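Local atomic coordinates of leucyl-tRNA synthetase (Giardia intestinalis, PDB entry 3PZ6), a protein that probably charges tRNA(Leu) with leucine at the expense of ATP, and is represented here by its CP1 editing domain, an insertion thought to hydrolyse mischarged tRNA. Residues 98-103 with 167-172; 104-109 with 173-178. The protein carries 2 engineered substitutions. All coordinates share one frame; numbering follows the deposited sequence.

Overall arrangement
Both contacts belong to the CP1 editing domain and reach the same mixed beta-sheet, with their centres about 10 Å apart. Along the chain the order is 98-103, 104-109, 167-172, 173-178, so the segments alternate: each half of interaction 1 runs directly into a half of interaction 2. Interaction 1 pairs strand 97-100 with strand 167-171 about 9 Å from the centre of the chain. Interaction 2, about 14 Å from that centre, sets the start of strand 105-110 against the loop before strand 183-186. The two meet where the Tyr106 hydroxyl hydrogen-bonds Leu101 N and where Ile175 CD1 packs on the Trp99-Val100 backbone, so the two contacts adjoin and form one continuous patch of packing.

Interaction 1 (98-103 with 167-172); sequences CWVLPT and IFVLPL
Leu172 lies across one face of the Trp99 indole: its CD2 is 4.1 Å from the centroid of the five-membered ring and 21° off the ring normal, a CH-pi contact displaced toward the rim. Leu172 CB meets Trp99 CB at 3.6 Å. In Trp99, chi1 (-55°) sets CG beside the backbone N, anti to the carbonyl carbon, and chi2 (115°) turns the six-membered ring to Leu170, whose CB is 3.6 Å from Trp99 CZ3; Leu170 O lies near the ring plane at the edge. The backbones beneath are neighbouring parallel strands of the mixed sheet, in register Cys98-Val169, Trp99-Leu170 and Val100-Pro171. Cys98 N gives its hydrogen to Phe168 O, Leu170 N to Cys98 O, Val100 N to Leu170 O (3.0 Å) and Leu172 N to Val100 O. On the sheet face opposite the indole, Val100 CG1 lies 3.5 Å from Val169 CG1, the two side chains crossing at about a right angle. Cys98 SG rests 3.7 Å from Val169 CG2. Beyond the last bridge, Pro102 CG reaches Pro171 CB, again nearly perpendicular. Helix 192-202 supplies Asp194, which hydrogen-bonds Trp99 NE1, and Cys197, which touches both Trp99 and Leu172.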
loop_
_atom_site.group_PDB
_atom_site.type_symbol
_atom_site.label_atom_id
_atom_site.label_comp_id
_atom_site.label_asym_id
_atom_site.label_seq_id
_atom_site.Cartn_x
_atom_site.Cartn_y
_atom_site.Cartn_z
ATOM N N CYS A 98 1.630 2.242 3.125
ATOM C CA CYS A 98 2.392 1.350 2.259
ATOM C C CYS A 98 3.875 1.732 2.288
ATOM O O CYS A 98 4.247 2.712 2.931
ATOM C CB CYS A 98 1.826 1.331 0.837
ATOM S SG CYS A 98 1.920 2.902 -0.036
ATOM N N TRP A 99 4.708 0.940 1.613
ATOM C CA TRP A 99 6.158 1.062 1.709
ATOM C C TRP A 99 6.793 1.198 0.335
ATOM O O TRP A 99 6.400 0.507 -0.600
ATOM C CB TRP A 99 6.767 -0.166 2.378
ATOM C CG TRP A 99 6.238 -0.538 3.723
ATOM C CD1 TRP A 99 5.560 -1.677 4.039
ATOM C CD2 TRP A 99 6.374 0.199 4.950
ATOM N NE1 TRP A 99 5.254 -1.698 5.374
ATOM C CE2 TRP A 99 5.740 -0.561 5.962
ATOM C CE3 TRP A 99 6.961 1.428 5.290
ATOM C CZ2 TRP A 99 5.668 -0.134 7.295
ATOM C CZ3 TRP A 99 6.899 1.849 6.611
ATOM C CH2 TRP A 99 6.250 1.066 7.602
ATOM N N VAL A 100 7.772 2.091 0.220
ATOM C CA VAL A 100 8.637 2.166 -0.957
ATOM C C VAL A 100 10.075 2.237 -0.481
ATOM O O VAL A 100 10.327 2.640 0.653
ATOM C CB VAL A 100 8.342 3.392 -1.857
ATOM C CG1 VAL A 100 6.899 3.366 -2.378
ATOM C CG2 VAL A 100 8.661 4.694 -1.139
ATOM N N LEU A 101 11.013 1.820 -1.328
ATOM C CA LEU A 101 12.431 1.997 -1.033
ATOM C C LEU A 101 12.813 3.447 -1.314
ATOM O O LEU A 101 12.727 3.901 -2.466
ATOM C CB LEU A 101 13.308 1.037 -1.847
ATOM C CG LEU A 101 14.819 1.130 -1.587
ATOM C CD1 LEU A 101 15.191 0.680 -0.163
ATOM C CD2 LEU A 101 15.609 0.346 -2.625
ATOM N N PRO A 102 13.229 4.180 -0.265
ATOM C CA PRO A 102 13.526 5.614 -0.382
ATOM C C PRO A 102 14.542 5.929 -1.473
ATOM O O PRO A 102 14.521 7.025 -2.033
ATOM C CB PRO A 102 14.101 5.962 0.989
ATOM C CG PRO A 102 13.461 4.970 1.907
ATOM C CD PRO A 102 13.407 3.698 1.113
ATOM N N THR A 103 15.409 4.966 -1.778
ATOM C CA THR A 103 16.441 5.140 -2.800
ATOM C C THR A 103 16.090 4.414 -4.100
ATOM O O THR A 103 16.766 4.568 -5.112
ATOM C CB THR A 103 17.805 4.676 -2.290
ATOM O OG1 THR A 103 17.661 3.423 -1.616
ATOM C CG2 THR A 103 18.366 5.679 -1.321
ATOM N N ILE A 167 -4.142 6.896 2.799
ATOM C CA ILE A 167 -2.987 6.499 3.606
ATOM C C ILE A 167 -1.715 7.088 3.009
ATOM O O ILE A 167 -1.730 7.574 1.887
ATOM C CB ILE A 167 -2.865 4.958 3.761
ATOM C CG1 ILE A 167 -2.838 4.265 2.395
ATOM C CG2 ILE A 167 -3.988 4.411 4.646
ATOM C CD1 ILE A 167 -2.698 2.741 2.466
ATOM N N PHE A 168 -0.619 7.036 3.756
ATOM C CA PHE A 168 0.638 7.605 3.302
ATOM C C PHE A 168 1.651 6.561 2.832
ATOM O O PHE A 168 1.727 5.462 3.367
ATOM C CB PHE A 168 1.248 8.472 4.401
ATOM C CG PHE A 168 0.541 9.773 4.600
ATOM C CD1 PHE A 168 1.013 10.929 3.990
ATOM C CD2 PHE A 168 -0.599 9.851 5.393
ATOM C CE1 PHE A 168 0.360 12.146 4.170
ATOM C CE2 PHE A 168 -1.262 11.061 5.568
ATOM C CZ PHE A 168 -0.780 12.210 4.962
ATOM N N VAL A 169 2.427 6.928 1.822
ATOM C CA VAL A 169 3.529 6.114 1.347
ATOM C C VAL A 169 4.706 6.340 2.291
ATOM O O VAL A 169 5.171 7.463 2.443
ATOM C CB VAL A 169 3.950 6.534 -0.085
ATOM C CG1 VAL A 169 5.181 5.760 -0.533
ATOM C CG2 VAL A 169 2.806 6.355 -1.067
ATOM N N LEU A 170 5.192 5.271 2.908
ATOM C CA LEU A 170 6.201 5.401 3.946
ATOM C C LEU A 170 7.498 4.642 3.613
ATOM O O LEU A 170 7.501 3.772 2.729
ATOM C CB LEU A 170 5.622 4.956 5.290
ATOM C CG LEU A 170 4.403 5.704 5.835
ATOM C CD1 LEU A 170 4.135 5.225 7.253
ATOM C CD2 LEU A 170 4.596 7.224 5.817
ATOM N N PRO A 171 8.601 4.979 4.309
ATOM C CA PRO A 171 9.904 4.413 4.011
ATOM C C PRO A 171 10.160 3.038 4.631
ATOM O O PRO A 171 10.041 2.863 5.849
ATOM C CB PRO A 171 10.873 5.457 4.592
ATOM C CG PRO A 171 10.141 6.065 5.695
ATOM C CD PRO A 171 8.689 6.036 5.332
ATOM N N LEU A 172 10.494 2.070 3.784
ATOM C CA LEU A 172 11.003 0.787 4.247
ATOM C C LEU A 172 12.370 0.525 3.621
ATOM O O LEU A 172 12.478 0.278 2.429
ATOM C CB LEU A 172 10.021 -0.346 3.948
ATOM C CG LEU A 172 10.332 -1.710 4.597
ATOM C CD1 LEU A 172 10.317 -1.644 6.133
ATOM C CD2 LEU A 172 9.372 -2.775 4.096
#

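Interaction 2 (104-109 with 173-178); sequences GRYGAY and ETIKMD
One face of the Tyr106 phenol ring carries the Met177 methyl: CE stands 3.6 Å above the ring plane, offset toward the rim, and 19° off the normal drawn from the centroid. The nearest ring atom to it is Tyr106 CE1. On the side of the ring plane away from Met177, Val100 of strand 97-100 approaches the hydroxyl end through its CB, 3.7 Å from Tyr106 OH. The Met177 sulfur takes a more slanting position, 38° off the normal, with SD 4.3 Å from the ring centroid and 3.5 Å from Tyr106 OH. This is a Met-aromatic contact in which the methyl sits over the face while the sulfur leans toward the phenol oxygen.

The thioether and the tyrosine side chain cross at about a right angle. Bends at chi2 (-71°), which places SD, and at chi3, which places CE, fold the methionine tip back over the ring. SD also packs 4.0 Å from Gly104 CA, just before strand 105-110 begins, and CE lies close to Arg105 O. Ile175 contributes little here, its CG2 standing 4.4 Å from Tyr106 OH. The contact thus joins the start of a strand of the mixed sheet to the irregular loop between strands 167-171 and 183-186, while Ser120 of strand 115-120 and Leu101 also touch Met177.

No hydrogen bond links the two segments. The phenol oxygen is held from elsewhere, receiving the N-H of Leu101 and bonding to the carbonyl of Gly182, and these two bonds fix the hydroxyl end of the ring. What passes between the segments is therefore dispersion and sulfur-pi attraction, with the polar demand of the buried tyrosine met by backbone groups outside the pair.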
loop_
_atom_site.group_PDB
_atom_site.type_symbol
_atom_site.label_atom_id
_atom_site.label_comp_id
_atom_site.label_asym_id
_atom_site.label_seq_id
_atom_site.Cartn_x
_atom_site.Cartn_y
_atom_site.Cartn_z
ATOM N N GLY A 104 15.013 3.640 -4.068
ATOM C CA GLY A 104 14.544 2.922 -5.247
ATOM C C GLY A 104 14.306 3.789 -6.472
ATOM O O GLY A 104 13.931 4.968 -6.369
ATOM N N ARG A 105 14.544 3.197 -7.638
ATOM C CA ARG A 105 14.195 3.823 -8.902
ATOM C C ARG A 105 12.973 3.119 -9.483
ATOM O O ARG A 105 13.036 1.951 -9.857
ATOM C CB ARG A 105 15.366 3.759 -9.877
ATOM C CG ARG A 105 15.273 4.770 -11.008
ATOM C CD ARG A 105 16.565 4.839 -11.811
ATOM N NE ARG A 105 16.741 3.691 -12.702
ATOM C CZ ARG A 105 17.556 3.678 -13.757
ATOM N NH1 ARG A 105 18.268 4.756 -14.073
ATOM N NH2 ARG A 105 17.655 2.587 -14.504
ATOM N N TYR A 106 11.859 3.836 -9.536
ATOM C CA TYR A 106 10.627 3.312 -10.090
ATOM C C TYR A 106 10.373 3.978 -11.435
ATOM O O TYR A 106 11.056 4.937 -11.804
ATOM C CB TYR A 106 9.465 3.554 -9.117
ATOM C CG TYR A 106 9.671 2.910 -7.762
ATOM C CD1 TYR A 106 9.250 1.601 -7.520
ATOM C CD2 TYR A 106 10.304 3.601 -6.727
ATOM C CE1 TYR A 106 9.445 1.002 -6.285
ATOM C CE2 TYR A 106 10.503 3.012 -5.488
ATOM C CZ TYR A 106 10.073 1.710 -5.273
ATOM O OH TYR A 106 10.273 1.117 -4.046
ATOM N N GLY A 107 9.403 3.464 -12.177
ATOM C CA GLY A 107 9.046 4.052 -13.455
ATOM C C GLY A 107 7.548 4.133 -13.611
ATOM O O GLY A 107 6.818 3.320 -13.049
ATOM N N ALA A 108 7.097 5.126 -14.370
ATOM C CA ALA A 108 5.685 5.266 -14.704
ATOM C C ALA A 108 5.419 4.653 -16.079
ATOM O O ALA A 108 6.092 4.986 -17.057
ATOM C CB ALA A 108 5.271 6.733 -14.669
ATOM N N TYR A 109 4.447 3.746 -16.142
ATOM C CA TYR A 109 4.121 3.036 -17.377
ATOM C C TYR A 109 2.623 3.080 -17.657
ATOM O O TYR A 109 1.825 3.351 -16.756
ATOM C CB TYR A 109 4.552 1.571 -17.288
ATOM C CG TYR A 109 5.997 1.343 -16.918
ATOM C CD1 TYR A 109 6.972 1.175 -17.904
ATOM C CD2 TYR A 109 6.386 1.264 -15.584
ATOM C CE1 TYR A 109 8.308 0.950 -17.564
ATOM C CE2 TYR A 109 7.712 1.042 -15.235
ATOM C CZ TYR A 109 8.667 0.887 -16.226
ATOM O OH TYR A 109 9.974 0.666 -15.869
ATOM N N GLU A 173 13.408 0.587 4.444
ATOM C CA GLU A 173 14.795 0.526 3.977
ATOM C C GLU A 173 15.259 -0.849 3.493
ATOM O O GLU A 173 16.318 -0.959 2.870
ATOM C CB GLU A 173 15.745 1.025 5.067
ATOM C CG GLU A 173 15.623 2.506 5.350
ATOM C CD GLU A 173 16.347 2.927 6.622
ATOM O OE1 GLU A 173 16.822 4.086 6.672
ATOM O OE2 GLU A 173 16.440 2.109 7.573
ATOM N N THR A 174 14.465 -1.880 3.772
ATOM C CA THR A 174 14.835 -3.258 3.445
ATOM C C THR A 174 14.127 -3.811 2.201
ATOM O O THR A 174 14.257 -4.996 1.891
ATOM C CB THR A 174 14.579 -4.209 4.639
ATOM O OG1 THR A 174 13.175 -4.254 4.927
ATOM C CG2 THR A 174 15.340 -3.747 5.879
ATOM N N ILE A 175 13.381 -2.962 1.496
ATOM C CA ILE A 175 12.709 -3.381 0.266
ATOM C C ILE A 175 13.724 -3.803 -0.799
ATOM O O ILE A 175 14.743 -3.131 -0.997
ATOM C CB ILE A 175 11.773 -2.282 -0.282
ATOM C CG1 ILE A 175 10.474 -2.259 0.530
ATOM C CG2 ILE A 175 11.485 -2.500 -1.773
ATOM C CD1 ILE A 175 9.497 -1.170 0.140
ATOM N N LYS A 176 13.439 -4.922 -1.465
ATOM C CA LYS A 176 14.276 -5.421 -2.556
ATOM C C LYS A 176 13.619 -5.176 -3.907
ATOM O O LYS A 176 12.567 -5.738 -4.206
ATOM C CB LYS A 176 14.583 -6.915 -2.376
ATOM C CG LYS A 176 15.255 -7.279 -1.054
ATOM C CD LYS A 176 16.605 -6.588 -0.882
ATOM C CE LYS A 176 17.234 -6.914 0.474
ATOM N NZ LYS A 176 18.496 -6.128 0.698
ATOM N N MET A 177 14.253 -4.338 -4.720
ATOM C CA MET A 177 13.736 -3.979 -6.045
ATOM C C MET A 177 13.793 -5.144 -7.045
ATOM O O MET A 177 13.404 -4.998 -8.208
ATOM C CB MET A 177 14.505 -2.771 -6.601
ATOM C CG MET A 177 14.440 -1.515 -5.730
ATOM S SD MET A 177 12.828 -0.705 -5.697
ATOM C CE MET A 177 12.709 -0.137 -7.394
ATOM N N ASP A 178 14.288 -6.291 -6.584
ATOM C CA ASP A 178 14.372 -7.500 -7.399
ATOM C C ASP A 178 13.270 -8.513 -7.050
ATOM O O ASP A 178 13.169 -9.572 -7.675
ATOM C CB ASP A 178 15.762 -8.134 -7.272
ATOM C CG ASP A 178 16.219 -8.261 -5.825
ATOM O OD1 ASP A 178 16.620 -7.231 -5.227
ATOM O OD2 ASP A 178 16.184 -9.388 -5.284
#